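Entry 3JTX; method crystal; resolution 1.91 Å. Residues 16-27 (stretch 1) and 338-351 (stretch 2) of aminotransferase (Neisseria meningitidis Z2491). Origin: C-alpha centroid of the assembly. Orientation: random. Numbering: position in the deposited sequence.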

# COMPACT_ATOMS: atom_id res chain seq x y z
N ARG A 16 17.45 14.41 -10.60
CA ARG A 16 18.92 14.52 -10.75
C ARG A 16 19.37 15.46 -11.86
O ARG A 16 20.53 15.88 -11.90
CB ARG A 16 19.55 13.15 -10.99
CG ARG A 16 19.50 12.27 -9.77
CD ARG A 16 20.55 11.20 -9.88
NE ARG A 16 20.09 10.05 -10.66
CZ ARG A 16 20.89 9.12 -11.17
NH1 ARG A 16 22.22 9.18 -11.01
NH2 ARG A 16 20.36 8.11 -11.85
N LEU A 17 18.45 15.79 -12.76
CA LEU A 17 18.71 16.79 -13.76
C LEU A 17 19.13 18.11 -13.09
O LEU A 17 20.05 18.77 -13.55
CB LEU A 17 17.48 16.97 -14.67
CG LEU A 17 17.77 17.72 -15.97
CD1 LEU A 17 18.80 16.94 -16.78
CD2 LEU A 17 16.49 17.99 -16.78
N HIS A 18 18.47 18.46 -11.98
CA HIS A 18 18.68 19.74 -11.32
C HIS A 18 20.13 19.94 -10.87
O HIS A 18 20.74 20.93 -11.24
CB HIS A 18 17.72 19.93 -10.13
CG HIS A 18 17.80 21.29 -9.52
ND1 HIS A 18 17.31 22.42 -10.16
CD2 HIS A 18 18.34 21.72 -8.36
CE1 HIS A 18 17.53 23.48 -9.40
NE2 HIS A 18 18.16 23.09 -8.31
N GLU A 19 20.68 19.00 -10.10
CA GLU A 19 22.10 19.08 -9.67
C GLU A 19 23.01 19.24 -10.88
O GLU A 19 23.93 20.05 -10.87
CB GLU A 19 22.54 17.84 -8.88
CG GLU A 19 22.23 17.82 -7.37
CD GLU A 19 22.55 16.45 -6.70
OE1 GLU A 19 23.40 15.69 -7.21
OE2 GLU A 19 21.94 16.14 -5.65
N ALA A 20 22.73 18.46 -11.93
CA ALA A 20 23.55 18.46 -13.15
C ALA A 20 23.51 19.78 -13.94
O ALA A 20 24.42 20.06 -14.72
CB ALA A 20 23.15 17.30 -14.04
N MSE A 21 22.46 20.57 -13.75
CA MSE A 21 22.37 21.90 -14.37
C MSE A 21 23.07 22.97 -13.54
O MSE A 21 23.12 24.13 -13.98
CB MSE A 21 20.90 22.34 -14.54
CG MSE A 21 20.03 21.47 -15.43
SE MSE A 21 20.78 21.19 -17.19
CE MSE A 21 21.29 19.31 -16.99
N GLN A 22 23.61 22.58 -12.38
CA GLN A 22 24.01 23.51 -11.30
C GLN A 22 24.58 24.79 -11.83
O GLN A 22 25.62 24.78 -12.48
CB GLN A 22 25.02 22.86 -10.33
N GLY A 23 23.89 25.89 -11.55
CA GLY A 23 24.36 27.21 -11.95
C GLY A 23 24.29 27.49 -13.45
O GLY A 23 25.02 28.35 -13.96
N ILE A 24 23.45 26.75 -14.16
CA ILE A 24 23.14 27.07 -15.55
C ILE A 24 21.68 27.50 -15.52
O ILE A 24 20.81 26.74 -15.08
CB ILE A 24 23.31 25.86 -16.50
CG1 ILE A 24 24.74 25.29 -16.46
CG2 ILE A 24 22.96 26.26 -17.93
CD1 ILE A 24 24.83 23.77 -16.88
N SER A 25 21.43 28.73 -15.95
CA SER A 25 20.06 29.25 -15.99
C SER A 25 19.51 29.14 -17.41
O SER A 25 20.26 29.20 -18.39
CB SER A 25 20.01 30.70 -15.48
OG SER A 25 19.56 30.72 -14.13
N ALA A 26 18.20 28.94 -17.49
CA ALA A 26 17.49 28.97 -18.77
C ALA A 26 17.33 30.44 -19.16
O ALA A 26 17.31 31.31 -18.28
CB ALA A 26 16.14 28.31 -18.62
N PRO A 27 17.17 30.73 -20.45
CA PRO A 27 17.03 32.13 -20.86
C PRO A 27 15.87 32.85 -20.20
O PRO A 27 14.85 32.26 -19.90
CB PRO A 27 16.82 32.04 -22.38
CG PRO A 27 17.36 30.68 -22.76
CD PRO A 27 17.02 29.81 -21.60
N ASP A 338 25.41 12.79 -23.61
CA ASP A 338 24.04 13.07 -23.22
C ASP A 338 23.92 14.15 -22.14
O ASP A 338 22.92 14.87 -22.08
CB ASP A 338 23.30 11.79 -22.81
CG ASP A 338 24.08 10.97 -21.80
OD1 ASP A 338 25.17 10.46 -22.15
OD2 ASP A 338 23.61 10.85 -20.64
N LEU A 339 24.96 14.28 -21.30
CA LEU A 339 24.99 15.32 -20.28
C LEU A 339 25.12 16.70 -20.93
O LEU A 339 24.36 17.62 -20.61
CB LEU A 339 26.18 15.09 -19.34
CG LEU A 339 26.25 15.95 -18.09
CD1 LEU A 339 24.91 15.86 -17.31
CD2 LEU A 339 27.45 15.50 -17.24
N ALA A 340 26.06 16.83 -21.86
CA ALA A 340 26.29 18.09 -22.57
C ALA A 340 25.07 18.45 -23.43
O ALA A 340 24.73 19.62 -23.55
CB ALA A 340 27.55 18.03 -23.43
N PHE A 341 24.40 17.44 -23.99
CA PHE A 341 23.15 17.63 -24.75
C PHE A 341 22.04 18.26 -23.89
O PHE A 341 21.45 19.27 -24.26
CB PHE A 341 22.70 16.28 -25.31
CG PHE A 341 21.70 16.38 -26.43
CD1 PHE A 341 22.13 16.62 -27.73
CD2 PHE A 341 20.36 16.19 -26.20
CE1 PHE A 341 21.21 16.71 -28.78
CE2 PHE A 341 19.43 16.27 -27.24
CZ PHE A 341 19.86 16.53 -28.53
N ALA A 342 21.77 17.66 -22.74
CA ALA A 342 20.74 18.17 -21.84
C ALA A 342 21.10 19.58 -21.35
O ALA A 342 20.23 20.45 -21.24
CB ALA A 342 20.53 17.22 -20.67
N ARG A 343 22.38 19.80 -21.04
CA ARG A 343 22.84 21.11 -20.59
C ARG A 343 22.64 22.18 -21.66
O ARG A 343 22.21 23.29 -21.35
CB ARG A 343 24.30 21.05 -20.15
CG ARG A 343 24.45 20.43 -18.78
CD ARG A 343 25.90 20.25 -18.39
NE ARG A 343 25.99 19.81 -17.00
CZ ARG A 343 27.06 19.25 -16.44
NH1 ARG A 343 28.17 19.02 -17.13
NH2 ARG A 343 27.00 18.90 -15.17
N ASN A 344 22.93 21.84 -22.91
CA ASN A 344 22.76 22.80 -24.02
C ASN A 344 21.28 23.14 -24.29
O ASN A 344 20.92 24.32 -24.50
CB ASN A 344 23.45 22.26 -25.28
CG ASN A 344 23.56 23.29 -26.39
OD1 ASN A 344 23.84 24.47 -26.15
ND2 ASN A 344 23.34 22.85 -27.63
N LEU A 345 20.42 22.14 -24.25
CA LEU A 345 18.99 22.36 -24.47
C LEU A 345 18.39 23.24 -23.39
O LEU A 345 17.49 24.05 -23.67
CB LEU A 345 18.22 21.04 -24.55
CG LEU A 345 18.48 20.13 -25.76
CD1 LEU A 345 17.35 19.11 -25.89
CD2 LEU A 345 18.67 20.90 -27.03
N TRP A 346 18.87 23.07 -22.15
CA TRP A 346 18.39 23.86 -21.02
C TRP A 346 18.88 25.30 -21.12
O TRP A 346 18.07 26.24 -21.01
CB TRP A 346 18.82 23.24 -19.69
CG TRP A 346 18.50 24.07 -18.52
CD1 TRP A 346 19.39 24.72 -17.70
CD2 TRP A 346 17.20 24.37 -18.01
NE1 TRP A 346 18.71 25.39 -16.71
CE2 TRP A 346 17.37 25.19 -16.87
CE3 TRP A 346 15.90 24.03 -18.41
CZ2 TRP A 346 16.29 25.68 -16.14
CZ3 TRP A 346 14.83 24.51 -17.67
CH2 TRP A 346 15.03 25.33 -16.55
N GLN A 347 20.18 25.48 -21.34
CA GLN A 347 20.77 26.81 -21.39
C GLN A 347 20.26 27.61 -22.58
O GLN A 347 20.10 28.83 -22.47
CB GLN A 347 22.31 26.73 -21.46
CG GLN A 347 23.00 28.11 -21.42
CD GLN A 347 24.51 28.03 -21.64
OE1 GLN A 347 25.07 26.95 -21.79
NE2 GLN A 347 25.16 29.18 -21.65
N LYS A 348 20.04 26.96 -23.72
CA LYS A 348 19.66 27.68 -24.95
C LYS A 348 18.15 27.80 -25.16
O LYS A 348 17.72 28.73 -25.82
CB LYS A 348 20.26 27.02 -26.19
CG LYS A 348 21.77 26.90 -26.21
CD LYS A 348 22.45 28.21 -26.51
CE LYS A 348 23.97 28.06 -26.53
NZ LYS A 348 24.48 26.82 -27.23
N ALA A 349 17.37 26.86 -24.65
CA ALA A 349 15.93 26.78 -25.00
C ALA A 349 14.99 26.48 -23.83
O ALA A 349 13.77 26.35 -24.03
CB ALA A 349 15.73 25.75 -26.10
N ALA A 350 15.54 26.38 -22.62
CA ALA A 350 14.77 25.99 -21.45
C ALA A 350 14.14 24.62 -21.61
O ALA A 350 13.14 24.32 -20.97
CB ALA A 350 13.68 27.06 -21.10
N ILE A 351 14.69 23.77 -22.48
CA ILE A 351 14.10 22.45 -22.71
C ILE A 351 14.75 21.44 -21.78
O ILE A 351 15.97 21.33 -21.73
CB ILE A 351 14.24 21.97 -24.19
CG1 ILE A 351 13.46 22.89 -25.16
CG2 ILE A 351 13.74 20.51 -24.32
CD1 ILE A 351 13.84 22.69 -26.65

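The centre of this contact is the indole of W346, which reaches from the helix of stretch 2 with its CA-to-CB bond toward stretch 1 and is held between two small apolar groups. CG of M21, a selenomethionine, lies over one face of the ring; over the opposite face sits A26 CB, 3.7 Å from the centroid of the six-membered ring and nearly on its normal, a good CH-pi contact. The M21 SE atom also packs 3.8 Å from W346 CB. The same A26 CB also packs 3.7 Å from A350 CB, so it touches the ring face and the residue just after the helix.

The helix of stretch 1 crosses the long helix of stretch 2 at 82°, and at 11.0 Å between axes side chains must fill the gap. L17 CD1 reaches A342 CB at 4.3 Å, and A20 CB meets L339 CD1 at 4.0 Å. A type II turn from M21 to I24, with G23 at the positive phi that favours glycine, then redirects the chain along the later turns of the long helix. There the backbones close in, A26 CA to Q347 CA being 4.7 Å, and P27 CG packs 3.3 Å from Q347 O. I24 CG2 covers Q347 CB at 3.6 Å.

The polar bonds take up backbone carbonyls of stretch 1. At the indole edge, W346 NE1 donates to I24 O at 3.0 Å, so the ring at the centre of the contact also has its one polar atom paired. Farther out, R343 extends its side chain so that the guanidinium edge meets A20 O, with NE at 2.8 Å and NH2 at 2.9 Å from that oxygen. A20 O accepts both hydrogen bonds, while the aliphatic part of R343 stays useful: its CG lies 3.8 Å from M21 CE and 3.9 Å from I24 CD1.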